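Local coordinates for protein porin (PDB 2POR) that forms homotrimeric channels in the outer membrane that let small hydrophilic solutes up to about 0.6 kDa diffuse through passively, at residues Gly159-Val163 with Ile189-Gly193; Asp85-Val89 with Thr244-Gln250; Thr175-Ala179 with Ala223-Val227; Leu39-Phe45 with Gly59-Gly65; Glu1-Ser5 with Phe29-Gly33. All coordinates share one frame; numbering follows the deposited sequence.

Contact 1 (Gly159-Val163 with Ile189-Gly193)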
# COMPACT_ATOMS: atom_id res chain seq x y z
N GLY A 159 2.88 -22.46 37.94
CA GLY A 159 1.50 -22.86 38.01
C GLY A 159 0.68 -21.85 37.24
O GLY A 159 0.98 -21.55 36.08
N ASN A 160 -0.28 -21.30 37.99
CA ASN A 160 -1.23 -20.32 37.45
C ASN A 160 -0.65 -18.92 37.27
O ASN A 160 -1.30 -18.09 36.64
CB ASN A 160 -2.46 -20.08 38.35
CG ASN A 160 -3.11 -21.29 39.03
OD1 ASN A 160 -2.46 -21.96 39.84
ND2 ASN A 160 -4.38 -21.60 38.76
N TYR A 161 0.53 -18.73 37.86
CA TYR A 161 1.19 -17.46 38.01
C TYR A 161 2.37 -17.22 37.14
O TYR A 161 3.17 -18.12 36.97
CB TYR A 161 1.70 -17.28 39.41
CG TYR A 161 0.57 -17.56 40.36
CD1 TYR A 161 -0.33 -16.56 40.65
CD2 TYR A 161 0.39 -18.84 40.85
CE1 TYR A 161 -1.44 -16.83 41.43
CE2 TYR A 161 -0.72 -19.12 41.63
CZ TYR A 161 -1.63 -18.11 41.91
OH TYR A 161 -2.76 -18.37 42.67
N THR A 162 2.49 -16.02 36.59
CA THR A 162 3.74 -15.62 36.01
C THR A 162 4.00 -14.35 36.74
O THR A 162 3.08 -13.56 36.96
CB THR A 162 3.65 -15.31 34.56
OG1 THR A 162 3.22 -16.52 33.94
CG2 THR A 162 4.99 -14.82 34.01
N VAL A 163 5.20 -14.21 37.22
CA VAL A 163 5.56 -12.94 37.79
C VAL A 163 6.78 -12.47 37.02
O VAL A 163 7.47 -13.28 36.38
CB VAL A 163 5.88 -13.01 39.34
CG1 VAL A 163 4.60 -13.46 40.05
CG2 VAL A 163 7.08 -13.88 39.65
N ILE A 189 0.73 -12.12 36.36
CA ILE A 189 -0.41 -12.59 35.56
C ILE A 189 -0.87 -13.93 36.16
O ILE A 189 -0.03 -14.74 36.53
CB ILE A 189 0.00 -12.80 34.10
CG1 ILE A 189 0.55 -11.53 33.51
CG2 ILE A 189 -1.21 -13.22 33.30
CD1 ILE A 189 1.74 -11.78 32.59
N ALA A 190 -2.17 -14.16 36.27
CA ALA A 190 -2.73 -15.32 36.92
C ALA A 190 -3.92 -15.75 36.14
O ALA A 190 -4.74 -14.91 35.74
CB ALA A 190 -3.27 -15.02 38.30
N LYS A 191 -3.99 -17.05 35.86
CA LYS A 191 -5.22 -17.59 35.29
C LYS A 191 -5.80 -18.52 36.31
O LYS A 191 -5.09 -19.35 36.88
CB LYS A 191 -5.02 -18.41 34.01
CG LYS A 191 -3.72 -19.20 33.96
CD LYS A 191 -3.05 -18.90 32.63
CE LYS A 191 -2.48 -17.48 32.60
NZ LYS A 191 -2.36 -17.00 31.23
N PHE A 192 -7.07 -18.34 36.62
CA PHE A 192 -7.80 -19.16 37.57
C PHE A 192 -8.95 -19.74 36.76
O PHE A 192 -10.13 -19.37 36.90
CB PHE A 192 -8.34 -18.33 38.72
CG PHE A 192 -7.26 -17.67 39.54
CD1 PHE A 192 -6.11 -18.37 39.87
CD2 PHE A 192 -7.44 -16.36 39.93
CE1 PHE A 192 -5.14 -17.75 40.60
CE2 PHE A 192 -6.46 -15.75 40.66
CZ PHE A 192 -5.31 -16.44 40.99
N GLY A 193 -8.57 -20.61 35.83
CA GLY A 193 -9.57 -21.22 34.97
C GLY A 193 -10.08 -20.24 33.91
O GLY A 193 -9.29 -19.72 33.12

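Contact 2 (Asp85-Val89 with Thr244-Gln250)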
# COMPACT_ATOMS: atom_id res chain seq x y z
N ASP A 85 -0.54 -6.29 27.52
CA ASP A 85 -1.46 -5.24 27.91
C ASP A 85 -2.59 -5.76 28.75
O ASP A 85 -2.72 -6.96 28.94
CB ASP A 85 -2.04 -4.56 26.64
CG ASP A 85 -0.97 -3.73 25.95
OD1 ASP A 85 -0.14 -3.11 26.60
OD2 ASP A 85 -0.92 -3.77 24.73
N LEU A 86 -3.46 -4.89 29.27
CA LEU A 86 -4.59 -5.28 30.08
C LEU A 86 -5.70 -5.63 29.11
O LEU A 86 -5.55 -5.47 27.88
CB LEU A 86 -4.98 -4.12 31.03
CG LEU A 86 -3.93 -3.60 32.00
CD1 LEU A 86 -4.66 -2.59 32.88
CD2 LEU A 86 -3.30 -4.69 32.89
N TYR A 87 -6.82 -6.12 29.63
CA TYR A 87 -7.97 -6.55 28.83
C TYR A 87 -8.44 -5.47 27.85
O TYR A 87 -8.75 -4.36 28.26
CB TYR A 87 -9.14 -6.95 29.77
CG TYR A 87 -10.36 -7.48 29.02
CD1 TYR A 87 -10.32 -8.70 28.36
CD2 TYR A 87 -11.50 -6.70 28.98
CE1 TYR A 87 -11.44 -9.13 27.66
CE2 TYR A 87 -12.61 -7.12 28.28
CZ TYR A 87 -12.56 -8.33 27.63
OH TYR A 87 -13.66 -8.70 26.90
N GLU A 88 -8.56 -5.77 26.56
CA GLU A 88 -8.93 -4.83 25.53
C GLU A 88 -10.41 -4.69 25.48
O GLU A 88 -11.16 -5.65 25.33
CB GLU A 88 -8.36 -5.32 24.21
CG GLU A 88 -8.65 -4.36 23.09
CD GLU A 88 -7.98 -4.70 21.77
OE1 GLU A 88 -6.77 -4.84 21.68
OE2 GLU A 88 -8.69 -4.78 20.78
N VAL A 89 -10.82 -3.44 25.62
CA VAL A 89 -12.23 -3.11 25.62
C VAL A 89 -12.63 -2.42 24.33
O VAL A 89 -11.89 -1.56 23.83
CB VAL A 89 -12.49 -2.20 26.85
CG1 VAL A 89 -13.91 -1.64 26.78
CG2 VAL A 89 -12.27 -3.01 28.13
N THR A 244 -17.53 -13.36 27.08
CA THR A 244 -16.43 -12.90 27.91
C THR A 244 -16.85 -11.51 28.39
O THR A 244 -17.50 -10.75 27.65
CB THR A 244 -15.19 -12.82 27.11
OG1 THR A 244 -14.98 -14.16 26.65
CG2 THR A 244 -14.02 -12.23 27.89
N VAL A 245 -16.55 -11.24 29.66
CA VAL A 245 -16.83 -9.97 30.33
C VAL A 245 -15.52 -9.60 30.99
O VAL A 245 -14.79 -10.49 31.47
CB VAL A 245 -17.94 -10.13 31.38
CG1 VAL A 245 -18.14 -8.86 32.20
CG2 VAL A 245 -19.26 -10.34 30.65
N GLY A 246 -15.15 -8.32 30.94
CA GLY A 246 -13.90 -7.89 31.54
C GLY A 246 -13.75 -6.38 31.66
O GLY A 246 -14.54 -5.63 31.07
N GLY A 247 -12.72 -5.93 32.37
CA GLY A 247 -12.50 -4.52 32.53
C GLY A 247 -11.14 -4.30 33.11
O GLY A 247 -10.47 -5.27 33.47
N TYR A 248 -10.72 -3.04 33.24
CA TYR A 248 -9.41 -2.73 33.76
C TYR A 248 -9.49 -1.36 34.45
O TYR A 248 -10.44 -0.60 34.18
CB TYR A 248 -8.37 -2.67 32.62
CG TYR A 248 -8.62 -1.56 31.59
CD1 TYR A 248 -8.13 -0.29 31.84
CD2 TYR A 248 -9.40 -1.76 30.45
CE1 TYR A 248 -8.41 0.76 30.98
CE2 TYR A 248 -9.68 -0.70 29.58
CZ TYR A 248 -9.18 0.57 29.85
OH TYR A 248 -9.43 1.68 29.03
N VAL A 249 -8.51 -1.02 35.28
CA VAL A 249 -8.41 0.34 35.80
C VAL A 249 -6.91 0.58 35.95
O VAL A 249 -6.13 -0.31 36.30
CB VAL A 249 -9.18 0.48 37.16
CG1 VAL A 249 -8.57 -0.36 38.25
CG2 VAL A 249 -9.16 1.95 37.56
N GLN A 250 -6.47 1.77 35.56
CA GLN A 250 -5.08 2.11 35.62
C GLN A 250 -5.01 3.53 36.18
O GLN A 250 -5.97 4.30 36.04
CB GLN A 250 -4.42 2.18 34.25
CG GLN A 250 -4.72 1.04 33.34
CD GLN A 250 -3.69 0.95 32.26
OE1 GLN A 250 -2.50 0.88 32.53
NE2 GLN A 250 -4.04 0.96 30.99

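Contact 3 (Thr175-Ala179 with Ala223-Val227)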
# COMPACT_ATOMS: atom_id res chain seq x y z
N THR A 175 20.82 16.44 27.27
CA THR A 175 20.06 16.58 28.50
C THR A 175 19.72 18.04 28.91
O THR A 175 18.94 18.22 29.86
CB THR A 175 20.78 15.82 29.66
OG1 THR A 175 22.12 16.28 29.71
CG2 THR A 175 20.71 14.29 29.45
N ALA A 176 20.23 19.06 28.18
CA ALA A 176 19.75 20.44 28.32
C ALA A 176 18.38 20.51 27.67
O ALA A 176 17.50 21.24 28.13
CB ALA A 176 20.59 21.46 27.57
N LEU A 177 18.20 19.71 26.59
CA LEU A 177 16.93 19.70 25.88
C LEU A 177 15.90 18.64 26.30
O LEU A 177 14.69 18.90 26.22
CB LEU A 177 17.26 19.58 24.42
CG LEU A 177 17.99 20.77 23.82
CD1 LEU A 177 18.29 20.48 22.39
CD2 LEU A 177 17.12 22.01 23.86
N MET A 178 16.31 17.45 26.76
CA MET A 178 15.36 16.38 27.14
C MET A 178 16.08 15.56 28.18
O MET A 178 17.22 15.18 27.96
CB MET A 178 15.02 15.49 25.94
CG MET A 178 13.89 14.52 26.31
SD MET A 178 13.53 13.34 24.98
CE MET A 178 14.99 12.32 25.06
N ALA A 179 15.50 15.40 29.36
CA ALA A 179 16.11 14.64 30.43
C ALA A 179 16.14 13.15 30.05
O ALA A 179 15.31 12.68 29.27
CB ALA A 179 15.28 14.73 31.71
N ALA A 223 15.40 24.85 30.71
CA ALA A 223 16.20 23.65 30.48
C ALA A 223 15.48 22.44 31.10
O ALA A 223 14.78 22.52 32.14
CB ALA A 223 17.57 23.78 31.15
N ALA A 224 15.63 21.31 30.39
CA ALA A 224 14.95 20.07 30.73
C ALA A 224 15.24 19.62 32.13
O ALA A 224 16.36 19.73 32.64
CB ALA A 224 15.39 18.97 29.80
N THR A 225 14.22 19.12 32.77
CA THR A 225 14.38 18.54 34.09
C THR A 225 13.63 17.21 34.06
O THR A 225 12.82 17.00 33.14
CB THR A 225 13.76 19.49 35.18
OG1 THR A 225 12.37 19.74 34.93
CG2 THR A 225 14.51 20.82 35.17
N ALA A 226 13.87 16.31 35.03
CA ALA A 226 13.11 15.07 35.11
C ALA A 226 12.03 15.14 36.20
O ALA A 226 12.25 15.84 37.19
CB ALA A 226 14.04 13.94 35.43
N VAL A 227 10.83 14.54 36.07
CA VAL A 227 9.79 14.47 37.10
C VAL A 227 9.59 13.00 37.50
O VAL A 227 9.77 12.12 36.66
CB VAL A 227 8.42 15.00 36.61
CG1 VAL A 227 8.53 16.51 36.66
CG2 VAL A 227 8.03 14.52 35.21

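Contact 4 (Leu39-Phe45 with Gly59-Gly65)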
# COMPACT_ATOMS: atom_id res chain seq x y z
N LEU A 39 17.33 -23.64 11.89
CA LEU A 39 17.07 -22.29 12.39
C LEU A 39 15.79 -21.87 11.67
O LEU A 39 15.57 -22.17 10.49
CB LEU A 39 18.15 -21.31 12.01
CG LEU A 39 19.51 -21.62 12.56
CD1 LEU A 39 20.49 -20.57 12.12
CD2 LEU A 39 19.42 -21.68 14.03
N GLU A 40 14.85 -21.20 12.32
CA GLU A 40 13.61 -20.80 11.71
C GLU A 40 13.74 -19.30 11.42
O GLU A 40 14.38 -18.56 12.18
CB GLU A 40 12.46 -21.02 12.67
CG GLU A 40 12.27 -22.45 13.20
CD GLU A 40 11.87 -23.44 12.11
OE1 GLU A 40 11.08 -23.10 11.23
OE2 GLU A 40 12.34 -24.57 12.16
N PHE A 41 13.15 -18.81 10.36
CA PHE A 41 13.23 -17.40 10.04
C PHE A 41 11.89 -16.97 9.50
O PHE A 41 11.06 -17.82 9.11
CB PHE A 41 14.35 -17.20 9.03
CG PHE A 41 14.30 -17.91 7.68
CD1 PHE A 41 13.64 -17.37 6.60
CD2 PHE A 41 15.00 -19.11 7.52
CE1 PHE A 41 13.67 -17.98 5.36
CE2 PHE A 41 15.04 -19.72 6.28
CZ PHE A 41 14.38 -19.16 5.21
N GLY A 42 11.60 -15.68 9.48
CA GLY A 42 10.32 -15.25 8.98
C GLY A 42 10.25 -13.72 8.93
O GLY A 42 11.24 -13.06 9.26
N ALA A 43 9.11 -13.22 8.52
CA ALA A 43 8.84 -11.79 8.44
C ALA A 43 7.33 -11.63 8.38
O ALA A 43 6.60 -12.53 7.93
CB ALA A 43 9.48 -11.23 7.18
N SER A 44 6.73 -10.54 8.89
CA SER A 44 5.32 -10.30 8.65
C SER A 44 5.05 -8.79 8.69
O SER A 44 5.82 -8.06 9.33
CB SER A 44 4.45 -10.97 9.70
OG SER A 44 4.82 -10.63 11.00
N PHE A 45 4.00 -8.38 8.02
CA PHE A 45 3.52 -7.01 8.05
C PHE A 45 2.13 -7.01 7.47
O PHE A 45 1.76 -7.99 6.80
CB PHE A 45 4.46 -6.10 7.23
CG PHE A 45 4.61 -6.36 5.75
CD1 PHE A 45 3.75 -5.78 4.83
CD2 PHE A 45 5.64 -7.19 5.29
CE1 PHE A 45 3.91 -6.04 3.46
CE2 PHE A 45 5.79 -7.43 3.93
CZ PHE A 45 4.93 -6.86 3.01
N GLY A 59 6.33 -3.70 10.45
CA GLY A 59 6.53 -5.14 10.27
C GLY A 59 7.78 -5.59 10.98
O GLY A 59 8.55 -4.77 11.51
N THR A 60 8.03 -6.90 11.10
CA THR A 60 9.27 -7.40 11.72
C THR A 60 9.89 -8.54 10.90
O THR A 60 9.16 -9.14 10.09
CB THR A 60 9.06 -7.94 13.14
OG1 THR A 60 7.95 -8.82 13.13
CG2 THR A 60 8.84 -6.82 14.15
N VAL A 61 11.20 -8.77 11.03
CA VAL A 61 11.95 -9.84 10.39
C VAL A 61 12.58 -10.60 11.58
O VAL A 61 12.98 -9.97 12.58
CB VAL A 61 13.04 -9.28 9.45
CG1 VAL A 61 13.85 -10.40 8.81
CG2 VAL A 61 12.39 -8.49 8.36
N PHE A 62 12.66 -11.95 11.59
CA PHE A 62 13.28 -12.65 12.71
C PHE A 62 14.09 -13.87 12.25
O PHE A 62 13.91 -14.39 11.13
CB PHE A 62 12.24 -13.10 13.72
CG PHE A 62 11.37 -14.29 13.29
CD1 PHE A 62 11.79 -15.59 13.55
CD2 PHE A 62 10.15 -14.05 12.69
CE1 PHE A 62 10.99 -16.66 13.20
CE2 PHE A 62 9.35 -15.13 12.34
CZ PHE A 62 9.76 -16.43 12.59
N LEU A 63 14.97 -14.28 13.15
CA LEU A 63 15.80 -15.48 13.03
C LEU A 63 15.78 -16.12 14.39
O LEU A 63 16.01 -15.39 15.35
CB LEU A 63 17.27 -15.19 12.72
CG LEU A 63 18.20 -16.40 12.55
CD1 LEU A 63 17.83 -17.20 11.31
CD2 LEU A 63 19.61 -15.92 12.34
N SER A 64 15.47 -17.43 14.56
CA SER A 64 15.51 -18.07 15.87
C SER A 64 16.17 -19.45 15.79
O SER A 64 16.31 -20.06 14.73
CB SER A 64 14.12 -18.21 16.44
OG SER A 64 13.20 -18.87 15.61
N GLY A 65 16.68 -19.86 16.91
CA GLY A 65 17.38 -21.10 17.02
C GLY A 65 17.39 -21.47 18.48
O GLY A 65 16.61 -20.98 19.31
O HOH W 1 7.45 -11.91 12.31

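Contact 5 (Glu1-Ser5 with Phe29-Gly33)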
# COMPACT_ATOMS: atom_id res chain seq x y z
N GLU A 1 7.92 -19.54 2.23
CA GLU A 1 6.47 -19.66 2.20
C GLU A 1 5.72 -18.37 2.64
O GLU A 1 6.18 -17.77 3.62
CB GLU A 1 6.13 -20.83 3.10
CG GLU A 1 4.65 -21.14 3.25
CD GLU A 1 4.31 -22.12 4.38
OE1 GLU A 1 5.12 -22.31 5.30
OE2 GLU A 1 3.21 -22.68 4.34
N VAL A 2 4.58 -18.00 2.05
CA VAL A 2 3.82 -16.79 2.39
C VAL A 2 2.38 -17.17 2.71
O VAL A 2 1.70 -17.71 1.84
CB VAL A 2 3.81 -15.76 1.20
CG1 VAL A 2 3.09 -14.49 1.67
CG2 VAL A 2 5.21 -15.38 0.73
N LYS A 3 1.86 -16.91 3.90
CA LYS A 3 0.48 -17.19 4.25
C LYS A 3 -0.29 -15.88 4.48
O LYS A 3 0.30 -14.88 4.89
CB LYS A 3 0.39 -18.01 5.54
CG LYS A 3 0.96 -19.40 5.44
CD LYS A 3 0.36 -20.28 6.53
CE LYS A 3 0.43 -21.76 6.11
NZ LYS A 3 -0.21 -22.05 4.82
N LEU A 4 -1.59 -15.92 4.29
CA LEU A 4 -2.46 -14.80 4.44
C LEU A 4 -3.45 -15.01 5.53
O LEU A 4 -3.99 -16.10 5.70
CB LEU A 4 -3.26 -14.54 3.19
CG LEU A 4 -2.54 -14.09 1.91
CD1 LEU A 4 -3.49 -13.79 0.79
CD2 LEU A 4 -1.86 -12.78 2.19
N SER A 5 -3.73 -13.99 6.29
CA SER A 5 -4.84 -14.00 7.23
C SER A 5 -5.38 -12.55 7.24
O SER A 5 -4.80 -11.70 6.54
CB SER A 5 -4.38 -14.39 8.61
OG SER A 5 -3.33 -13.61 9.16
N PHE A 29 0.37 -10.58 6.03
CA PHE A 29 1.24 -11.47 5.27
C PHE A 29 2.14 -12.14 6.29
O PHE A 29 2.83 -11.41 7.01
CB PHE A 29 2.14 -10.71 4.32
CG PHE A 29 1.36 -9.95 3.28
CD1 PHE A 29 0.74 -10.60 2.25
CD2 PHE A 29 1.26 -8.56 3.37
CE1 PHE A 29 0.01 -9.89 1.32
CE2 PHE A 29 0.53 -7.85 2.45
CZ PHE A 29 -0.10 -8.51 1.42
N THR A 30 2.17 -13.48 6.43
CA THR A 30 3.11 -14.14 7.34
C THR A 30 4.04 -14.97 6.50
O THR A 30 3.59 -15.79 5.70
CB THR A 30 2.39 -15.03 8.28
OG1 THR A 30 1.48 -14.23 9.01
CG2 THR A 30 3.33 -15.69 9.22
N MET A 31 5.34 -14.75 6.60
CA MET A 31 6.30 -15.42 5.75
C MET A 31 7.18 -16.26 6.62
O MET A 31 7.52 -15.85 7.73
CB MET A 31 7.14 -14.40 5.00
CG MET A 31 6.22 -13.55 4.13
SD MET A 31 7.13 -12.54 2.96
CE MET A 31 7.63 -11.27 4.05
N SER A 32 7.53 -17.49 6.19
CA SER A 32 8.34 -18.37 7.04
C SER A 32 9.22 -19.32 6.24
O SER A 32 8.96 -19.52 5.03
CB SER A 32 7.44 -19.19 7.99
OG SER A 32 6.37 -19.75 7.24
N GLY A 33 10.28 -19.76 6.92
CA GLY A 33 11.26 -20.66 6.34
C GLY A 33 12.10 -21.31 7.44
O GLY A 33 12.01 -20.94 8.62
O HOH W 2 -0.93 -14.27 7.89

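Contact 1 (Gly159-Val163 with Ile189-Gly193)
The ring of Phe192 receives two groups at its rim, close to its own plane: the amide nitrogen ND2 of Asn160 and the phenol end of Tyr161, whose OH comes to 3.2 Å from Phe192 CE1. The two aromatic planes are inclined at 67°, an oblique meeting that is neither a stack nor a T. One face of the Tyr161 ring is covered toward its rim by the CB of its own neighbour Asn160, and Phe158 adds a further ring beside it. These residues sit at the open end of the antiparallel beta hairpin of strands 161-171 and 181-192, two neighbours in the barrel wall. Tyr161 faces Ala190 in a non-hydrogen-bonded pair, with the methyl CB of Ala190 4.1 Å from Tyr161 CE1. Thr162 and Ile189 form the following hydrogen-bonded pair, and both of its backbone bonds measure 2.8 Å, from Thr162 N to Ile189 O and from Ile189 N to Thr162 O. On the face carrying Thr162 and Ile189, Thr162 OG1 is hydrogen-bonded to Thr157 OG1 on strand 148-158. Beyond the regular pairing, Asn160 extends the grip: its backbone O accepts from Lys191 N, and its side-chain amide adds a second bond. With CG beside the backbone N (chi1 -41°), the amide reaches along the partner strand, and ND2 donates to Lys191 O at 3.0 Å, the acceptor lying only 3° out of the amide plane.

Contact 2 (Asp85-Val89 with Thr244-Gln250)
This is a van der Waals packing contact, partly side chain on side chain and partly ring on glycine backbone, between the loop after helix 78-83, folded inward like the channel-narrowing loop of general porins, and strand 243-254 of the barrel wall. The loop crosses the strand at 119°, so it does not pair as a further strand; Leu86, Tyr87 and Val89 all start out toward the wall. With CG anti to the backbone N (chi1 -177°), the Tyr87 ring lies along the strand at two glycines. Tyr87 CD2 is 3.5 Å from Gly246 C, and Tyr87 OH ends 3.7 Å from Thr244 CG2. The fit is so close that a beta carbon on Gly246 would collide with Tyr87 CD2. Replacing Tyr87 by an alanine would probably open a gap above Gly246 and leave the Thr244 methyl without the phenol end against it. Beside it, Leu86 CD1 fits between Tyr248 CB and Gln250 CG, 3.7 Å from each. The Tyr248 ring is met at its edge by Val89 CG2, 3.8 Å from Tyr248 CE2. Gln250 NE2 binds the carbonyls of Gly99 and Asp101, and OE1 binds Tyr200; Asp101 is a calcium ligand, so these bonds probably help tie the metal-binding part of the loop to the wall. On adjoining strand 226-240, Ser235 OG takes a hydrogen bond from Tyr87 N, and its side chain touches Leu86 and Tyr248.

Contact 3 (Thr175-Ala179 with Ala223-Val227)
Ala224 and Ala179 point their methyls at each other's segments, and most of the contact follows from these two orientations. The CB of Ala224 enters the concave side of the curled backbone 175-179, where it is 3.5 Å from Ala176 O and equally near Met178 N. Thr175 O and Ala179 N lie almost as close, so within the two segments this methyl meets main-chain atoms; Asp207 of strand 195-207 also touches it. In the reverse direction the CB of Ala179 approaches the backbone of the other segment, 3.6 Å from Thr225 O, and meets the methyl of Ala226 with a CB to CB distance of 4.0 Å. The two segments belong to the ends of barrel strands: 175-179 lies in the loop joining strands 161-171 and 181-192, while 223-227 leads into strand 226-240, and the contact thus spans the rim past the intervening strand 195-207. A single hydrogen bond ties them, Ala224 N to Ala176 O, at 2.9 Å and nearly straight (176° at the hydrogen), although the donor stands 39° above the carbonyl plane. Met178 starts in the other direction: with CG anti to the backbone N (chi1 -172°) its chain extends to Ala147 and Asp207. Asp207 OD1 also accepts from Ala179 N, next to the methyl of Ala224, and Arg208 NH1 is hydrogen-bonded to Ala223 O on the partner segment.

Contact 4 (Leu39-Phe45 with Gly59-Gly65)
Strands 40-45 and 60-65 run antiparallel, their axes approaching to 4.7 Å with directions 167° apart, and six backbone hydrogen bonds pair Glu40 with Ser64, Gly42 with Phe62 and Ser44 with Thr60. On the face of these three pairs the Phe62 ring folds over Gly42 on the opposite strand. Its CG sits between the backbone N and the carbonyl carbon (chi1 74°), which swings the ring across the pair, and Gly42 CA lies 4.0 Å from the ring centroid in a CH-pi contact. Gly42 N stands over the centre of the same face. This cover of a bare glycine by a cross-strand aromatic is the pattern known as aromatic rescue, and a beta carbon on Gly42 would strike the ring. With a serine in place of Phe62, Gly42 would probably lose its cover and Lys69 its cation-pi partner. Farther along, water 1 joins Ser44 OG to Thr60 OG1, 3.2 Å from each, while Thr60 OG1 also binds Glu71. The opposite face is apolar: Leu63 CD1 lies 4.2 Å from both Leu39 CB and Phe41 CB, and Ala43 CB is equally far from Val61 CG2. There the second subunit packs, with Phe299 of that subunit stacked on Phe41. The division of chemistry implies a two-sided wall, its hydroxyls and charges probably turned to the channel and its hydrocarbon to the trimer interface and membrane.

Contact 5 (Glu1-Ser5 with Phe29-Gly33)
The first hairpin of the barrel, strands 2-14 and 19-34, is paired here at its open end, away from the turn, by Val2 with Met31, Lys3 with Thr30 and Leu4 with Phe29. The Lys3-Thr30 pair supplies the shortest bond, Lys3 N to Thr30 O at 2.7 Å and almost straight (175°), with Thr30 N returning to Lys3 O. The chain's amino terminus extends the pairing: Glu1 N donates to Ser32 O at 3.0 Å, and Ser32 N to Glu1 O. On the face of Val2 and Leu4 the side chains lie alongside their partners, pointing the same way. Leu4 and Phe29 both have CG beside the backbone N (chi1 -66° and -62°), and Leu4 CD2 thereby reaches the ring obliquely, 3.4 Å from Phe29 CD1. Val2 CG2 leans on Met31 CG at 4.0 Å. In the trimer this apolar face belongs to the subunit interface, since Leu4 packs on Leu4 of the second subunit and Phe29 on Phe29 of the third. The other face is polar. Glu1 and Lys3, two apart on one strand, bring OE2 and NZ to 3.5 Å as a salt bridge. At the far end water 2 links three groups: it donates to Lys3 O, and hydrogen-bonds to Ser5 OG at 2.8 Å and to Thr30 OG1 at 2.7 Å.

In the fold
All five contacts reach one sixteen-stranded antiparallel barrel. Contacts 4 and 5 are continuous: strands 19-34 and 40-46 are neighbours, their contact centres are about 10 Å apart, Ala43 O and Met31 N approach to 2.9 Å in a probable hydrogen bond, and both contacts touch the second subunit. Contact 2 lies across the barrel, about 30 Å from contact 4 between centres, and packs the inward loop on the wall; the Tyr248 side chain is about 7 Å from a calcium ion. Contact 1 is its nearest companion, about 16 Å away between centres. Contact 3 is remote, on the rim, about 40 Å from contact 1 and 44 Å from contact 5 between centres.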